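Local coordinates for HD domain protein (Enterococcus faecalis, PDB 4LRL), which probably hydrolyses deoxyribonucleoside triphosphates such as dGTP at a metal-bearing HD-domain active site, under allosteric control by bound nucleotides, at residues S176-F179 / P180-A184; F444-E447 / M448-G452; K319-D322 / G323-S326. All coordinates share one frame; numbering follows the deposited sequence.

In the fold
From the N terminus, interaction 1 comes first. It turns the chain from helix 167-175 into helix 179-187, within the HD domain. Interaction 3 follows, where the loop after helix 314-318 enters helix 322-332. Interaction 2 is last, in the loop between strand 441-444 and helix 461-468. The three lie in series, and none nests within or crosses another. Interactions 1 and 2 sit on opposite sides of the chain's centre, with centres about 55 Å apart. Interaction 3 lies about 30 Å from interaction 1 and 31 Å from interaction 2, centre to centre. It meets a second subunit, while interaction 2 reaches a bound dGTP.

Interaction 1 of 3, residues S176-F179 / P180-A184; sequences SADF and PEKVA
Ser176 and Ala177 meet Pro180 through their carbonyl oxygens, where a type I beta turn from Ser176 to Phe179 leads into helix 179-187. The Ser176 O and Ala177 O atoms each lie near Pro180 CD, the ring carbon that faces the turn. A water donates to Ala177 O and accepts a weak bond from Glu181 N. Asp178 comes next and has two roles. Its first torsion (chi1 57°) tucks CG back over its own backbone, which places the carboxylate between Ser176 OG and Lys182 NZ. One carboxylate oxygen, OD2, takes a bond from Ser176 OG at 2.7 Å. The other, OD1, forms a salt bridge of 3.2 Å with Lys182 NZ. The hydrogen bond within that pair is weak. The extended lysine chain runs across the aspartate, and its CG passes close to Asp178 O. That same oxygen accepts from Lys182 N at 3.3 Å. Phe179 ends the segment, and its ring turns inward. It packs against Ile126 and Cys129 of helix 124-133 and Leu172 of helix 167-175, so the turn is fastened to two neighbouring helices of the HD domain. Phe179 O accepts a bond from Val183 N at 2.9 Å. Val183 CG2 lies over one face of the Phe179 ring in a CH-pi contact, 4.0 Å from the centroid and 29° off the ring normal.

Interaction 2 of 3, residues F444-E447 / M448-G452; sequences FPKE and MLDQG. With DGT (2'-deoxyguanosine-5'-triphosphate), chain R.
Phe444 and Leu449 pack together on the apolar side of this short 3-10 turn after strand 441-444. Leu449 CD1 comes in at the ring edge, in plane, 3.7 Å from Phe444 CE1. The two side chains are roughly perpendicular. Beside this, Pro445 and Met448 run alongside each other, with Pro445 CD 4.0 Å from Met448 CG. Phe467 of helix 461-468 meets the Phe444 ring edge to face and also touches Met448, which packs on Ile375 and Tyr464 as well. Two backbone bonds hold the turn. Met448 N donates to Pro445 O at 3.1 Å and Leu449 N to Lys446 O at 2.8 Å.

The other side is looser and more polar. Glu447 points away and forms a salt bridge with Arg346. Asp450 is exposed, but its OD1 folds back to 3.3 Å from Lys446 CG. The carboxylate thus lies against the stem of the lysine. Its OD1 is 4.9 Å from Lys446 NZ, so the charges do not touch and any effect is probably modest. With CG opposite the backbone N (chi1 -171°) and an extended chain beyond, Lys446 reaches out to the nucleotide. Its NZ donates to O2G of dGTP at 3.3 Å. Arg350 and Lys354 also bond this dGTP, together with Lys38, Gln65 and Arg68 of the second subunit. A dGTP held by two subunits is consistent with a regulatory nucleotide site. The gathered positive charge would probably favour triphosphate binding, and Lys446 adds one donor, at a gamma-phosphate oxygen.

Interaction 3 of 3, residues K319-D322 / G323-S326; sequences KLDD and GVLS
Asp321 OD2 accepts a hydrogen bond from Val324 N at 3.0 Å, met nearly along its C-O axis. Val324 N also makes a weak bond to Asp321 O, at 3.3 Å and an angle of 130°. One amide is therefore shared between the side chain and the carbonyl of the same aspartate. The first torsion of Asp321 sets CG between the backbone N and the carbonyl carbon (chi1 57°), which swings the carboxylate over the start of the helix. OD2 also lies 3.5 Å from Val324 CG2. The other valine branch, CG1, touches Leu320 CD2 at 3.9 Å, with the leucine running crosswise to the valine. Asp322 O, on the first residue of the helix, accepts from Ser326 N one turn later at 3.1 Å.

Further out, charged partners hold the two aspartates. Asp321 OD1 forms a salt bridge with Arg69 of the same chain, so each carboxylate oxygen of Asp321 has its own partner. Asp322 OD1 pairs with Lys71, and the two salt bridges tie the helix start to the 69-71 region. Beyond these, a second subunit packs here, with its Thr327 against Val324 and Arg69 of the second subunit against Ser326.

The whole is a helix N-cap. Asp321 holds the cap position, and its negative charge probably suits the positive end of the helix dipole. This is the classic Asp N-cap, here opening helix 322-332 at a subunit interface.

Interaction 1 of 3, residues S176-F179 / P180-A184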
loop_
_atom_site.group_PDB
_atom_site.type_symbol
_atom_site.label_atom_id
_atom_site.label_comp_id
_atom_site.label_asym_id
_atom_site.label_seq_id
_atom_site.Cartn_x
_atom_site.Cartn_y
_atom_site.Cartn_z
ATOM N N SER C 176 5.020 -39.975 16.955
ATOM C CA SER C 176 5.203 -40.886 18.085
ATOM C C SER C 176 3.840 -41.139 18.732
ATOM O O SER C 176 2.929 -40.304 18.626
ATOM C CB SER C 176 6.195 -40.324 19.110
ATOM O OG SER C 176 5.733 -39.117 19.683
ATOM N N ALA C 177 3.709 -42.287 19.395
ATOM C CA ALA C 177 2.445 -42.706 20.020
ATOM C C ALA C 177 1.735 -41.605 20.827
ATOM O O ALA C 177 0.516 -41.461 20.743
ATOM C CB ALA C 177 2.669 -43.951 20.887
ATOM N N ASP C 178 2.514 -40.833 21.584
ATOM C CA ASP C 178 2.002 -39.827 22.518
ATOM C C ASP C 178 1.841 -38.443 21.891
ATOM O O ASP C 178 1.317 -37.522 22.525
ATOM C CB ASP C 178 2.950 -39.717 23.712
ATOM C CG ASP C 178 4.378 -39.374 23.297
ATOM O OD1 ASP C 178 5.098 -38.743 24.097
ATOM O OD2 ASP C 178 4.787 -39.731 22.169
ATOM N N PHE C 179 2.295 -38.295 20.650
ATOM C CA PHE C 179 2.300 -36.991 19.989
ATOM C C PHE C 179 0.912 -36.370 19.785
ATOM O O PHE C 179 0.750 -35.164 19.999
ATOM C CB PHE C 179 3.074 -37.045 18.669
ATOM C CG PHE C 179 3.540 -35.705 18.190
ATOM C CD1 PHE C 179 4.532 -35.014 18.878
ATOM C CD2 PHE C 179 2.996 -35.138 17.046
ATOM C CE1 PHE C 179 4.967 -33.768 18.436
ATOM C CE2 PHE C 179 3.425 -33.900 16.591
ATOM C CZ PHE C 179 4.409 -33.207 17.287
ATOM N N PRO C 180 -0.092 -37.180 19.377
ATOM C CA PRO C 180 -1.438 -36.626 19.200
ATOM C C PRO C 180 -1.990 -35.946 20.455
ATOM O O PRO C 180 -2.496 -34.822 20.361
ATOM C CB PRO C 180 -2.279 -37.854 18.840
ATOM C CG PRO C 180 -1.313 -38.793 18.222
ATOM C CD PRO C 180 -0.041 -38.604 18.990
ATOM N N GLU C 181 -1.872 -36.612 21.611
ATOM C CA GLU C 181 -2.329 -36.071 22.894
ATOM C C GLU C 181 -1.621 -34.750 23.193
ATOM O O GLU C 181 -2.242 -33.771 23.607
ATOM C CB GLU C 181 -2.087 -37.096 24.013
ATOM C CG GLU C 181 -2.441 -36.635 25.426
ATOM C CD GLU C 181 -1.233 -36.124 26.202
ATOM O OE1 GLU C 181 -0.116 -36.653 25.997
ATOM O OE2 GLU C 181 -1.407 -35.200 27.026
ATOM N N LYS C 182 -0.310 -34.734 22.971
ATOM C CA LYS C 182 0.494 -33.528 23.188
ATOM C C LYS C 182 0.060 -32.359 22.293
ATOM O O LYS C 182 -0.084 -31.235 22.774
ATOM C CB LYS C 182 1.986 -33.831 23.020
ATOM C CG LYS C 182 2.534 -34.848 24.023
ATOM C CD LYS C 182 4.052 -34.955 23.950
ATOM C CE LYS C 182 4.593 -35.658 25.181
ATOM N NZ LYS C 182 6.073 -35.880 25.124
ATOM N N VAL C 183 -0.165 -32.612 21.003
ATOM C CA VAL C 183 -0.660 -31.557 20.099
ATOM C C VAL C 183 -1.996 -30.975 20.598
ATOM O O VAL C 183 -2.192 -29.758 20.605
ATOM C CB VAL C 183 -0.795 -32.054 18.633
ATOM C CG1 VAL C 183 -1.472 -31.006 17.755
ATOM C CG2 VAL C 183 0.564 -32.421 18.061
ATOM N N ALA C 184 -2.892 -31.858 21.032
ATOM C CA ALA C 184 -4.212 -31.470 21.510
ATOM C C ALA C 184 -4.120 -30.636 22.781
ATOM O O ALA C 184 -4.873 -29.676 22.948
ATOM C CB ALA C 184 -5.081 -32.708 21.733
HETATM O O HOH W 1 -1.300 -39.972 21.741
#

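Interaction 2 of 3, residues F444-E447 / M448-G452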
loop_
_atom_site.group_PDB
_atom_site.type_symbol
_atom_site.label_atom_id
_atom_site.label_comp_id
_atom_site.label_asym_id
_atom_site.label_seq_id
_atom_site.Cartn_x
_atom_site.Cartn_y
_atom_site.Cartn_z
ATOM N N PHE C 444 -35.124 -6.423 12.789
ATOM C CA PHE C 444 -36.489 -6.443 12.244
ATOM C C PHE C 444 -36.443 -6.359 10.727
ATOM O O PHE C 444 -35.430 -5.910 10.166
ATOM C CB PHE C 444 -37.318 -5.282 12.808
ATOM C CG PHE C 444 -36.640 -3.942 12.713
ATOM C CD1 PHE C 444 -36.758 -3.161 11.558
ATOM C CD2 PHE C 444 -35.881 -3.456 13.777
ATOM C CE1 PHE C 444 -36.130 -1.909 11.468
ATOM C CE2 PHE C 444 -35.247 -2.211 13.698
ATOM C CZ PHE C 444 -35.373 -1.437 12.539
ATOM N N PRO C 445 -37.531 -6.790 10.052
ATOM C CA PRO C 445 -37.530 -6.684 8.592
ATOM C C PRO C 445 -37.437 -5.236 8.158
ATOM O O PRO C 445 -38.099 -4.373 8.735
ATOM C CB PRO C 445 -38.879 -7.290 8.186
ATOM C CG PRO C 445 -39.248 -8.173 9.340
ATOM C CD PRO C 445 -38.771 -7.423 10.541
ATOM N N LYS C 446 -36.586 -4.986 7.172
ATOM C CA LYS C 446 -36.465 -3.679 6.538
ATOM C C LYS C 446 -37.828 -3.124 6.108
ATOM O O LYS C 446 -38.100 -1.929 6.282
ATOM C CB LYS C 446 -35.518 -3.753 5.330
ATOM C CG LYS C 446 -35.165 -2.392 4.739
ATOM C CD LYS C 446 -34.126 -2.471 3.613
ATOM C CE LYS C 446 -34.064 -1.141 2.858
ATOM N NZ LYS C 446 -32.797 -0.935 2.093
ATOM N N GLU C 447 -38.684 -3.989 5.568
ATOM C CA GLU C 447 -39.982 -3.541 5.048
ATOM C C GLU C 447 -40.898 -2.896 6.097
ATOM O O GLU C 447 -41.898 -2.270 5.743
ATOM C CB GLU C 447 -40.707 -4.610 4.198
ATOM C CG GLU C 447 -40.615 -6.058 4.656
ATOM C CD GLU C 447 -39.333 -6.756 4.211
ATOM O OE1 GLU C 447 -39.388 -7.567 3.261
ATOM O OE2 GLU C 447 -38.274 -6.499 4.819
ATOM N N MET C 448 -40.528 -3.016 7.373
ATOM C CA MET C 448 -41.237 -2.331 8.454
ATOM C C MET C 448 -41.068 -0.819 8.370
ATOM O O MET C 448 -41.926 -0.071 8.840
ATOM C CB MET C 448 -40.762 -2.811 9.831
ATOM C CG MET C 448 -41.162 -4.236 10.208
ATOM S SD MET C 448 -42.929 -4.608 10.111
ATOM C CE MET C 448 -43.614 -3.488 11.330
ATOM N N LEU C 449 -39.959 -0.378 7.775
ATOM C CA LEU C 449 -39.617 1.040 7.707
ATOM C C LEU C 449 -40.056 1.741 6.422
ATOM O O LEU C 449 -40.683 2.796 6.485
ATOM C CB LEU C 449 -38.116 1.245 7.934
ATOM C CG LEU C 449 -37.579 0.990 9.345
ATOM C CD1 LEU C 449 -36.067 1.175 9.364
ATOM C CD2 LEU C 449 -38.241 1.890 10.386
ATOM N N ASP C 450 -39.729 1.165 5.268
ATOM C CA ASP C 450 -39.976 1.821 3.975
ATOM C C ASP C 450 -41.310 1.424 3.340
ATOM O O ASP C 450 -41.794 0.310 3.554
ATOM C CB ASP C 450 -38.808 1.580 2.997
ATOM C CG ASP C 450 -38.413 0.105 2.892
ATOM O OD1 ASP C 450 -37.456 -0.303 3.588
ATOM O OD2 ASP C 450 -39.060 -0.641 2.123
ATOM N N GLN C 451 -41.893 2.333 2.558
ATOM C CA GLN C 451 -43.187 2.078 1.909
ATOM C C GLN C 451 -43.153 2.072 0.372
ATOM O O GLN C 451 -43.982 2.714 -0.277
ATOM C CB GLN C 451 -44.266 3.036 2.439
ATOM C CG GLN C 451 -44.802 2.647 3.813
ATOM C CD GLN C 451 -45.192 1.176 3.899
ATOM O OE1 GLN C 451 -44.522 0.384 4.569
ATOM N NE2 GLN C 451 -46.268 0.800 3.206
ATOM N N GLY C 452 -42.202 1.333 -0.197
ATOM C CA GLY C 452 -42.048 1.237 -1.649
ATOM C C GLY C 452 -41.477 2.501 -2.271
ATOM O O GLY C 452 -41.020 3.401 -1.561
HETATM P PG DGT R . -29.517 1.092 2.842
HETATM O O1G DGT R . -28.498 2.180 3.131
HETATM O O2G DGT R . -30.922 1.431 3.321
HETATM O O3G DGT R . -29.447 0.531 1.430
HETATM O O3B DGT R . -29.135 -0.187 3.754
HETATM P PB DGT R . -27.725 -0.349 4.491
HETATM O O1B DGT R . -27.932 -0.149 5.969
HETATM O O2B DGT R . -26.670 0.446 3.762
HETATM O O3A DGT R . -27.420 -1.905 4.258
HETATM P PA DGT R . -26.957 -2.578 2.877
HETATM O O1A DGT R . -27.684 -3.891 2.791
HETATM O O2A DGT R . -27.004 -1.653 1.705
HETATM O "O5'" DGT R . -25.414 -2.944 3.169
HETATM C "C5'" DGT R . -24.481 -2.027 3.731
HETATM C "C4'" DGT R . -23.172 -2.058 2.945
HETATM O "O4'" DGT R . -22.756 -3.386 2.583
HETATM C "C3'" DGT R . -23.328 -1.348 1.608
HETATM O "O3'" DGT R . -23.325 0.085 1.743
HETATM C "C2'" DGT R . -22.181 -1.925 0.787
HETATM C "C1'" DGT R . -21.941 -3.304 1.405
HETATM N N9 DGT R . -22.270 -4.403 0.465
HETATM C C8 DGT R . -21.440 -5.415 0.138
HETATM N N7 DGT R . -22.017 -6.280 -0.741
HETATM C C5 DGT R . -23.255 -5.814 -0.984
HETATM C C6 DGT R . -24.414 -6.221 -1.829
HETATM O O6 DGT R . -24.407 -7.243 -2.543
HETATM N N1 DGT R . -25.508 -5.472 -1.803
HETATM C C2 DGT R . -25.605 -4.357 -1.070
HETATM N N2 DGT R . -26.767 -3.677 -1.132
HETATM N N3 DGT R . -24.601 -3.912 -0.267
HETATM C C4 DGT R . -23.416 -4.584 -0.191
#

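Interaction 3 of 3, residues K319-D322 / G323-S326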
loop_
_atom_site.group_PDB
_atom_site.type_symbol
_atom_site.label_atom_id
_atom_site.label_comp_id
_atom_site.label_asym_id
_atom_site.label_seq_id
_atom_site.Cartn_x
_atom_site.Cartn_y
_atom_site.Cartn_z
ATOM N N LYS C 319 -18.039 -33.906 6.944
ATOM C CA LYS C 319 -18.597 -33.816 5.603
ATOM C C LYS C 319 -19.192 -32.442 5.370
ATOM O O LYS C 319 -19.529 -32.100 4.236
ATOM C CB LYS C 319 -19.688 -34.874 5.404
ATOM C CG LYS C 319 -19.172 -36.277 5.107
ATOM C CD LYS C 319 -20.319 -37.262 5.084
ATOM C CE LYS C 319 -19.860 -38.660 4.686
ATOM N NZ LYS C 319 -20.888 -39.674 5.079
ATOM N N LEU C 320 -19.336 -31.673 6.447
ATOM C CA LEU C 320 -20.005 -30.382 6.382
ATOM C C LEU C 320 -19.082 -29.234 5.995
ATOM O O LEU C 320 -17.957 -29.144 6.490
ATOM C CB LEU C 320 -20.663 -30.058 7.715
ATOM C CG LEU C 320 -21.905 -30.831 8.139
ATOM C CD1 LEU C 320 -22.378 -30.235 9.444
ATOM C CD2 LEU C 320 -23.011 -30.776 7.080
ATOM N N ASP C 321 -19.581 -28.368 5.110
ATOM C CA ASP C 321 -18.898 -27.131 4.695
ATOM C C ASP C 321 -19.935 -26.103 4.222
ATOM O O ASP C 321 -21.124 -26.394 4.245
ATOM C CB ASP C 321 -17.849 -27.419 3.615
ATOM C CG ASP C 321 -18.432 -28.099 2.381
ATOM O OD1 ASP C 321 -17.805 -29.058 1.883
ATOM O OD2 ASP C 321 -19.510 -27.679 1.906
ATOM N N ASP C 322 -19.500 -24.913 3.794
ATOM C CA ASP C 322 -20.445 -23.858 3.377
ATOM C C ASP C 322 -21.312 -24.264 2.170
ATOM O O ASP C 322 -22.491 -23.902 2.084
ATOM C CB ASP C 322 -19.714 -22.536 3.076
ATOM C CG ASP C 322 -18.919 -22.003 4.271
ATOM O OD1 ASP C 322 -18.138 -21.051 4.080
ATOM O OD2 ASP C 322 -19.064 -22.520 5.396
ATOM N N GLY C 323 -20.720 -25.010 1.244
ATOM C CA GLY C 323 -21.406 -25.441 0.046
ATOM C C GLY C 323 -22.528 -26.434 0.294
ATOM O O GLY C 323 -23.499 -26.481 -0.461
ATOM N N VAL C 324 -22.387 -27.239 1.341
ATOM C CA VAL C 324 -23.441 -28.160 1.732
ATOM C C VAL C 324 -24.679 -27.367 2.141
ATOM O O VAL C 324 -25.776 -27.619 1.633
ATOM C CB VAL C 324 -22.983 -29.133 2.864
ATOM C CG1 VAL C 324 -24.176 -29.864 3.470
ATOM C CG2 VAL C 324 -21.965 -30.146 2.325
ATOM N N LEU C 325 -24.485 -26.386 3.022
ATOM C CA LEU C 325 -25.587 -25.565 3.531
ATOM C C LEU C 325 -26.306 -24.794 2.435
ATOM O O LEU C 325 -27.534 -24.853 2.337
ATOM C CB LEU C 325 -25.112 -24.612 4.629
ATOM C CG LEU C 325 -24.749 -25.237 5.982
ATOM C CD1 LEU C 325 -24.384 -24.164 6.978
ATOM C CD2 LEU C 325 -25.891 -26.039 6.520
ATOM N N SER C 326 -25.544 -24.086 1.603
ATOM C CA SER C 326 -26.143 -23.275 0.552
ATOM C C SER C 326 -26.904 -24.137 -0.458
ATOM O O SER C 326 -27.957 -23.734 -0.952
ATOM C CB SER C 326 -25.111 -22.365 -0.123
ATOM O OG SER C 326 -24.017 -23.110 -0.605
#